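Beta-d-glucoside glucohydrolase (Hypocrea jecorina, PDB 3ZZ1) probably hydrolyses off terminal, non-reducing beta-D-glucosyl residues, releasing beta-D-glucose, in the breakdown of cellulose. Local coordinates at residues Ile90-Lys102 with Ala140-Val153. Sequence-based numbering, arbitrary orientation.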
ATOM      1  N   ILE A  90       7.565  -8.011  -3.483  1.00 11.34           N
ATOM      2  CA  ILE A  90       6.171  -7.735  -3.150  1.00 11.36           C
ATOM      3  C   ILE A  90       5.356  -9.022  -3.024  1.00 11.51           C
ATOM      4  O   ILE A  90       4.609  -9.181  -2.058  1.00 11.43           O
ATOM      5  CB  ILE A  90       5.529  -6.741  -4.149  1.00 11.40           C
ATOM      6  CG1 ILE A  90       6.191  -5.366  -4.008  1.00 10.96           C
ATOM      7  CG2 ILE A  90       4.010  -6.628  -3.919  1.00 11.33           C
ATOM      8  CD1 ILE A  90       6.054  -4.463  -5.226  1.00 11.22           C
ATOM      9  N   ARG A  91       5.518  -9.946  -3.975  1.00 11.91           N
ATOM     10  CA  ARG A  91       4.831 -11.243  -3.898  1.00 12.15           C
ATOM     11  C   ARG A  91       5.295 -12.047  -2.680  1.00 12.06           C
ATOM     12  O   ARG A  91       4.473 -12.634  -1.963  1.00 11.82           O
ATOM     13  CB  ARG A  91       5.019 -12.072  -5.172  1.00 12.49           C
ATOM     14  CG  ARG A  91       4.013 -13.218  -5.281  1.00 13.80           C
ATOM     15  CD  ARG A  91       4.495 -14.383  -6.130  1.00 16.54           C
ATOM     16  NE  ARG A  91       3.529 -15.486  -6.063  1.00 18.90           N
ATOM     17  CZ  ARG A  91       3.596 -16.518  -5.218  1.00 19.66           C
ATOM     18  NH1 ARG A  91       4.603 -16.630  -4.354  1.00 20.24           N
ATOM     19  NH2 ARG A  91       2.653 -17.448  -5.242  1.00 19.74           N
ATOM     20  N   GLU A  92       6.608 -12.064  -2.453  1.00 11.90           N
ATOM     21  CA  GLU A  92       7.191 -12.790  -1.324  1.00 12.12           C
ATOM     22  C   GLU A  92       6.645 -12.295   0.015  1.00 11.89           C
ATOM     23  O   GLU A  92       6.319 -13.101   0.896  1.00 11.87           O
ATOM     24  CB  GLU A  92       8.726 -12.705  -1.349  1.00 12.05           C
ATOM     25  CG  GLU A  92       9.395 -13.300  -0.125  1.00 12.61           C
ATOM     26  CD  GLU A  92      10.905 -13.224  -0.197  1.00 13.77           C
ATOM     27  OE1 GLU A  92      11.510 -14.106  -0.836  1.00 14.11           O
ATOM     28  OE2 GLU A  92      11.482 -12.269   0.363  1.00 13.83           O
ATOM     29  N   ARG A  93       6.554 -10.973   0.158  1.00 11.88           N
ATOM     30  CA  ARG A  93       5.952 -10.348   1.336  1.00 11.96           C
ATOM     31  C   ARG A  93       4.551 -10.916   1.590  1.00 12.11           C
ATOM     32  O   ARG A  93       4.212 -11.274   2.719  1.00 11.90           O
ATOM     33  CB  ARG A  93       5.906  -8.825   1.166  1.00 11.96           C
ATOM     34  CG  ARG A  93       5.412  -8.041   2.384  1.00 11.36           C
ATOM     35  CD  ARG A  93       5.522  -6.529   2.138  1.00 11.12           C
ATOM     36  NE  ARG A  93       4.771  -5.709   3.101  1.00 10.39           N
ATOM     37  CZ  ARG A  93       3.457  -5.486   3.050  1.00 10.30           C
ATOM     38  NH1 ARG A  93       2.715  -6.041   2.096  1.00 10.34           N
ATOM     39  NH2 ARG A  93       2.873  -4.725   3.965  1.00  8.65           N
ATOM     40  N   GLY A  94       3.755 -11.012   0.530  1.00 12.44           N
ATOM     41  CA  GLY A  94       2.420 -11.611   0.609  1.00 12.93           C
ATOM     42  C   GLY A  94       2.452 -13.068   1.041  1.00 13.17           C
ATOM     43  O   GLY A  94       1.692 -13.473   1.922  1.00 13.40           O
ATOM     44  N   GLN A  95       3.339 -13.851   0.425  1.00 13.26           N
ATOM     45  CA  GLN A  95       3.511 -15.267   0.766  1.00 13.52           C
ATOM     46  C   GLN A  95       3.896 -15.462   2.232  1.00 13.19           C
ATOM     47  O   GLN A  95       3.335 -16.315   2.929  1.00 13.19           O
ATOM     48  CB  GLN A  95       4.562 -15.924  -0.142  1.00 13.68           C
ATOM     49  CG  GLN A  95       4.802 -17.418   0.155  1.00 15.11           C
ATOM     50  CD  GLN A  95       6.032 -17.981  -0.546  1.00 16.60           C
ATOM     51  OE1 GLN A  95       6.920 -18.552   0.095  1.00 17.49           O
ATOM     52  NE2 GLN A  95       6.092 -17.815  -1.862  1.00 16.48           N
ATOM     53  N   PHE A  96       4.850 -14.658   2.685  1.00 12.96           N
ATOM     54  CA  PHE A  96       5.366 -14.753   4.045  1.00 12.80           C
ATOM     55  C   PHE A  96       4.294 -14.346   5.061  1.00 12.72           C
ATOM     56  O   PHE A  96       4.128 -15.011   6.084  1.00 12.69           O
ATOM     57  CB  PHE A  96       6.643 -13.913   4.187  1.00 12.59           C
ATOM     58  CG  PHE A  96       7.878 -14.546   3.578  1.00 12.45           C
ATOM     59  CD1 PHE A  96       7.793 -15.675   2.762  1.00 12.89           C
ATOM     60  CD2 PHE A  96       9.132 -13.993   3.812  1.00 12.64           C
ATOM     61  CE1 PHE A  96       8.940 -16.252   2.202  1.00 12.77           C
ATOM     62  CE2 PHE A  96      10.289 -14.560   3.260  1.00 12.41           C
ATOM     63  CZ  PHE A  96      10.192 -15.695   2.457  1.00 12.74           C
ATOM     64  N   ILE A  97       3.558 -13.274   4.762  1.00 12.64           N
ATOM     65  CA  ILE A  97       2.394 -12.870   5.564  1.00 12.68           C
ATOM     66  C   ILE A  97       1.363 -13.999   5.607  1.00 12.65           C
ATOM     67  O   ILE A  97       0.860 -14.345   6.674  1.00 12.67           O
ATOM     68  CB  ILE A  97       1.743 -11.550   5.046  1.00 12.57           C
ATOM     69  CG1 ILE A  97       2.610 -10.346   5.431  1.00 12.67           C
ATOM     70  CG2 ILE A  97       0.326 -11.369   5.606  1.00 12.24           C
ATOM     71  CD1 ILE A  97       2.282  -9.064   4.698  1.00 12.56           C
ATOM     72  N   GLY A  98       1.069 -14.571   4.441  1.00 12.81           N
ATOM     73  CA  GLY A  98       0.158 -15.709   4.334  1.00 12.71           C
ATOM     74  C   GLY A  98       0.569 -16.864   5.228  1.00 12.53           C
ATOM     75  O   GLY A  98      -0.258 -17.416   5.963  1.00 12.40           O
ATOM     76  N   GLU A  99       1.854 -17.219   5.172  1.00 12.36           N
ATOM     77  CA  GLU A  99       2.406 -18.312   5.984  1.00 12.33           C
ATOM     78  C   GLU A  99       2.183 -18.104   7.480  1.00 12.13           C
ATOM     79  O   GLU A  99       1.769 -19.030   8.185  1.00 12.03           O
ATOM     80  CB  GLU A  99       3.897 -18.510   5.693  1.00 12.18           C
ATOM     81  CG  GLU A  99       4.165 -19.282   4.410  1.00 13.42           C
ATOM     82  CD  GLU A  99       5.637 -19.346   4.039  1.00 14.28           C
ATOM     83  OE1 GLU A  99       6.498 -19.129   4.917  1.00 15.43           O
ATOM     84  OE2 GLU A  99       5.936 -19.623   2.859  1.00 15.32           O
ATOM     85  N   GLU A 100       2.440 -16.883   7.947  1.00 11.76           N
ATOM     86  CA  GLU A 100       2.297 -16.543   9.365  1.00 11.84           C
ATOM     87  C   GLU A 100       0.840 -16.513   9.807  1.00 11.71           C
ATOM     88  O   GLU A 100       0.515 -16.950  10.911  1.00 11.89           O
ATOM     89  CB  GLU A 100       2.987 -15.212   9.679  1.00 11.58           C
ATOM     90  CG  GLU A 100       4.470 -15.232   9.340  1.00 11.20           C
ATOM     91  CD  GLU A 100       5.310 -14.274  10.162  1.00 11.15           C
ATOM     92  OE1 GLU A 100       4.747 -13.503  10.961  1.00 10.63           O
ATOM     93  OE2 GLU A 100       6.554 -14.301  10.001  1.00 11.48           O
ATOM     94  N   VAL A 101      -0.030 -16.006   8.935  1.00 11.67           N
ATOM     95  CA  VAL A 101      -1.467 -15.941   9.206  1.00 11.72           C
ATOM     96  C   VAL A 101      -2.066 -17.342   9.376  1.00 11.90           C
ATOM     97  O   VAL A 101      -2.759 -17.600  10.367  1.00 11.88           O
ATOM     98  CB  VAL A 101      -2.220 -15.133   8.118  1.00 11.69           C
ATOM     99  CG1 VAL A 101      -3.717 -15.171   8.347  1.00 11.26           C
ATOM    100  CG2 VAL A 101      -1.728 -13.685   8.098  1.00 11.53           C
ATOM    101  N   LYS A 102      -1.782 -18.239   8.427  1.00 12.09           N
ATOM    102  CA  LYS A 102      -2.259 -19.620   8.496  0.50 12.11           C
ATOM    103  C   LYS A 102      -1.672 -20.328   9.713  1.00 12.19           C
ATOM    104  O   LYS A 102      -2.390 -21.012  10.453  1.00 12.14           O
ATOM    105  CB  LYS A 102      -1.911 -20.378   7.210  0.50 12.16           C
ATOM    106  CG  LYS A 102      -2.478 -21.790   7.131  0.50 12.09           C
ATOM    107  CD  LYS A 102      -2.501 -22.286   5.695  0.50 12.02           C
ATOM    108  CE  LYS A 102      -2.890 -23.754   5.617  0.50 12.18           C
ATOM    109  NZ  LYS A 102      -1.764 -24.647   6.002  0.50 12.07           N
ATOM    110  N   ALA A 140       0.987  -4.091  -7.436  1.00  9.76           N
ATOM    111  CA  ALA A 140       1.324  -4.490  -6.072  1.00  9.80           C
ATOM    112  C   ALA A 140       0.178  -5.255  -5.394  1.00  9.89           C
ATOM    113  O   ALA A 140       0.412  -6.289  -4.765  1.00  9.79           O
ATOM    114  CB  ALA A 140       1.749  -3.280  -5.242  1.00  9.52           C
ATOM    115  N   MET A 141      -1.054  -4.763  -5.538  1.00  9.88           N
ATOM    116  CA  MET A 141      -2.228  -5.469  -5.007  1.00 10.19           C
ATOM    117  C   MET A 141      -2.289  -6.914  -5.494  1.00 10.48           C
ATOM    118  O   MET A 141      -2.358  -7.845  -4.685  1.00 11.11           O
ATOM    119  CB  MET A 141      -3.532  -4.745  -5.364  1.00 10.03           C
ATOM    120  CG  MET A 141      -3.808  -3.471  -4.558  1.00  9.29           C
ATOM    121  SD  MET A 141      -4.013  -3.695  -2.784  1.00  8.91           S
ATOM    122  CE  MET A 141      -5.668  -4.384  -2.669  1.00  9.82           C
ATOM    123  N   GLY A 142      -2.249  -7.088  -6.814  1.00 10.57           N
ATOM    124  CA  GLY A 142      -2.294  -8.403  -7.446  1.00 10.53           C
ATOM    125  C   GLY A 142      -1.181  -9.342  -7.017  1.00 10.60           C
ATOM    126  O   GLY A 142      -1.428 -10.523  -6.764  1.00 10.35           O
ATOM    127  N   GLN A 143       0.043  -8.816  -6.933  1.00 10.67           N
ATOM    128  CA  GLN A 143       1.196  -9.619  -6.517  1.00 10.72           C
ATOM    129  C   GLN A 143       1.078 -10.054  -5.056  1.00 10.76           C
ATOM    130  O   GLN A 143       1.421 -11.187  -4.716  1.00 11.04           O
ATOM    131  CB  GLN A 143       2.521  -8.877  -6.756  1.00 10.65           C
ATOM    132  CG  GLN A 143       2.888  -8.645  -8.235  1.00 11.02           C
ATOM    133  CD  GLN A 143       3.389  -9.895  -8.971  1.00 12.86           C
ATOM    134  OE1 GLN A 143       3.391  -9.927 -10.203  1.00 13.23           O
ATOM    135  NE2 GLN A 143       3.819 -10.918  -8.225  1.00 11.74           N
ATOM    136  N   THR A 144       0.583  -9.158  -4.204  1.00 10.79           N
ATOM    137  CA  THR A 144       0.471  -9.415  -2.762  1.00 11.03           C
ATOM    138  C   THR A 144      -0.614 -10.449  -2.470  1.00 11.10           C
ATOM    139  O   THR A 144      -0.445 -11.317  -1.613  1.00 11.39           O
ATOM    140  CB  THR A 144       0.180  -8.111  -1.973  1.00 10.94           C
ATOM    141  OG1 THR A 144       1.175  -7.133  -2.290  1.00 11.03           O
ATOM    142  CG2 THR A 144       0.175  -8.351  -0.465  1.00 10.24           C
ATOM    143  N   ILE A 145      -1.722 -10.346  -3.196  1.00 11.29           N
ATOM    144  CA  ILE A 145      -2.862 -11.240  -3.017  1.00 11.28           C
ATOM    145  C   ILE A 145      -2.556 -12.635  -3.558  1.00 11.41           C
ATOM    146  O   ILE A 145      -2.909 -13.626  -2.930  1.00 11.13           O
ATOM    147  CB  ILE A 145      -4.152 -10.631  -3.627  1.00 11.07           C
ATOM    148  CG1 ILE A 145      -4.676  -9.530  -2.699  1.00 10.86           C
ATOM    149  CG2 ILE A 145      -5.227 -11.686  -3.858  1.00 10.78           C
ATOM    150  CD1 ILE A 145      -5.519  -8.489  -3.386  1.00  9.89           C
ATOM    151  N   ASN A 146      -1.883 -12.705  -4.708  1.00 12.00           N
ATOM    152  CA  ASN A 146      -1.354 -13.979  -5.205  1.00 12.54           C
ATOM    153  C   ASN A 146      -0.498 -14.645  -4.123  1.00 12.30           C
ATOM    154  O   ASN A 146      -0.681 -15.821  -3.813  1.00 12.39           O
ATOM    155  CB  ASN A 146      -0.540 -13.775  -6.490  1.00 12.75           C
ATOM    156  CG  ASN A 146      -0.020 -15.088  -7.075  1.00 14.56           C
ATOM    157  OD1 ASN A 146       1.169 -15.411  -6.961  1.00 15.08           O
ATOM    158  ND2 ASN A 146      -0.912 -15.854  -7.707  1.00 15.86           N
ATOM    159  N   GLY A 147       0.405 -13.866  -3.532  1.00 12.02           N
ATOM    160  CA  GLY A 147       1.278 -14.343  -2.465  1.00 12.09           C
ATOM    161  C   GLY A 147       0.529 -14.866  -1.251  1.00 12.13           C
ATOM    162  O   GLY A 147       0.730 -16.015  -0.847  1.00 11.86           O
ATOM    163  N   ILE A 148      -0.330 -14.026  -0.672  1.00 12.25           N
ATOM    164  CA  ILE A 148      -1.124 -14.402   0.501  1.00 12.50           C
ATOM    165  C   ILE A 148      -1.953 -15.655   0.218  1.00 12.78           C
ATOM    166  O   ILE A 148      -1.885 -16.633   0.969  1.00 12.68           O
ATOM    167  CB  ILE A 148      -2.064 -13.257   0.978  1.00 12.60           C
ATOM    168  CG1 ILE A 148      -1.259 -12.042   1.449  1.00 12.83           C
ATOM    169  CG2 ILE A 148      -2.992 -13.735   2.109  1.00 12.63           C
ATOM    170  CD1 ILE A 148      -2.073 -10.743   1.479  1.00 13.83           C
ATOM    171  N   GLN A 149      -2.717 -15.629  -0.873  1.00 12.92           N
ATOM    172  CA  GLN A 149      -3.698 -16.690  -1.143  1.00 13.04           C
ATOM    173  C   GLN A 149      -3.098 -18.000  -1.658  1.00 13.03           C
ATOM    174  O   GLN A 149      -3.746 -19.044  -1.593  1.00 13.23           O
ATOM    175  CB  GLN A 149      -4.831 -16.175  -2.041  1.00 12.88           C
ATOM    176  CG  GLN A 149      -5.576 -14.978  -1.429  1.00 12.56           C
ATOM    177  CD  GLN A 149      -6.908 -14.660  -2.099  1.00 12.97           C
ATOM    178  OE1 GLN A 149      -7.180 -15.081  -3.226  1.00 12.79           O
ATOM    179  NE2 GLN A 149      -7.743 -13.900  -1.402  1.00 12.47           N
ATOM    180  N   SER A 150      -1.855 -17.960  -2.129  1.00 13.09           N
ATOM    181  CA  SER A 150      -1.154 -19.186  -2.537  1.00 13.27           C
ATOM    182  C   SER A 150      -0.915 -20.106  -1.337  1.00 13.26           C
ATOM    183  O   SER A 150      -0.728 -21.313  -1.498  1.00 13.10           O
ATOM    184  CB  SER A 150       0.189 -18.853  -3.181  1.00 13.10           C
ATOM    185  OG  SER A 150       1.125 -18.452  -2.193  1.00 13.78           O
ATOM    186  N   VAL A 151      -0.917 -19.508  -0.145  1.00 13.23           N
ATOM    187  CA  VAL A 151      -0.689 -20.206   1.117  1.00 13.25           C
ATOM    188  C   VAL A 151      -1.990 -20.822   1.637  1.00 13.10           C
ATOM    189  O   VAL A 151      -1.969 -21.735   2.463  1.00 13.16           O
ATOM    190  CB  VAL A 151      -0.089 -19.237   2.180  1.00 13.38           C
ATOM    191  CG1 VAL A 151       0.035 -19.912   3.549  1.00 13.52           C
ATOM    192  CG2 VAL A 151       1.262 -18.720   1.713  1.00 13.21           C
ATOM    193  N   GLY A 152      -3.119 -20.326   1.142  1.00 12.90           N
ATOM    194  CA  GLY A 152      -4.423 -20.847   1.535  1.00 12.49           C
ATOM    195  C   GLY A 152      -5.075 -19.968   2.582  1.00 12.19           C
ATOM    196  O   GLY A 152      -5.806 -20.450   3.455  1.00 12.08           O
ATOM    197  N   VAL A 153      -4.798 -18.671   2.482  1.00 11.99           N
ATOM    198  CA  VAL A 153      -5.337 -17.665   3.387  1.00 11.76           C
ATOM    199  C   VAL A 153      -6.192 -16.711   2.571  1.00 11.63           C
ATOM    200  O   VAL A 153      -5.874 -16.435   1.414  1.00 11.64           O
ATOM    201  CB  VAL A 153      -4.187 -16.879   4.088  1.00 11.89           C
ATOM    202  CG1 VAL A 153      -4.728 -15.740   4.961  1.00 11.55           C
ATOM    203  CG2 VAL A 153      -3.325 -17.823   4.911  1.00 11.15           C
TER
HETATM  204  O   HOH W   1       3.419  -7.200  -0.454  1.00  7.31           O
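Gly-94 and Gly-98 of one helix lie against Gly-147 and Ile-148 of the next, so two roughly parallel helices of the family 3 N-terminal, TIM-barrel-type domain close to 6.4 Å between axes, crossing at -32°. A CB on Gly-94 would clash with Thr-144 O, and one on Gly-147 with Arg-91 O. At this spacing backbones touch directly through CA-H...O contacts, Gln-95 CA to Gly-147 O at 3.3 Å and Ile-148 CA to Gly-94 O at 3.3 Å. Among polar side chains, Arg-91, its CG anti to the backbone N (chi1 -164°) and its chain extended to NE, runs across to Asn-146, with Gly-147 CA over one guanidinium face. Its NE donates a short bond to Asn-146 OD1 at 2.5 Å, the two flat groups turned 63° apart, and NH2 adds a weak second bond. Shortening Arg-91 to an alanine is likely to leave Asn-146 OD1 without either donor and Gly-147 CA without its cover. A water joins Ile-90 O, Thr-144 OG1 and Arg-93 NH1; Arg-93 NH2 donates to Thr-76 O. At the other end Val-101 CG1 makes apolar contact with Val-153 CG1 at 3.6 Å, while Val-151 CG1 and CG2 rest on the carbonyls of Gly-98 and Gln-95. The seam thus relies on glycine-permitted backbone closeness, with a polar clasp at its partly exposed margin.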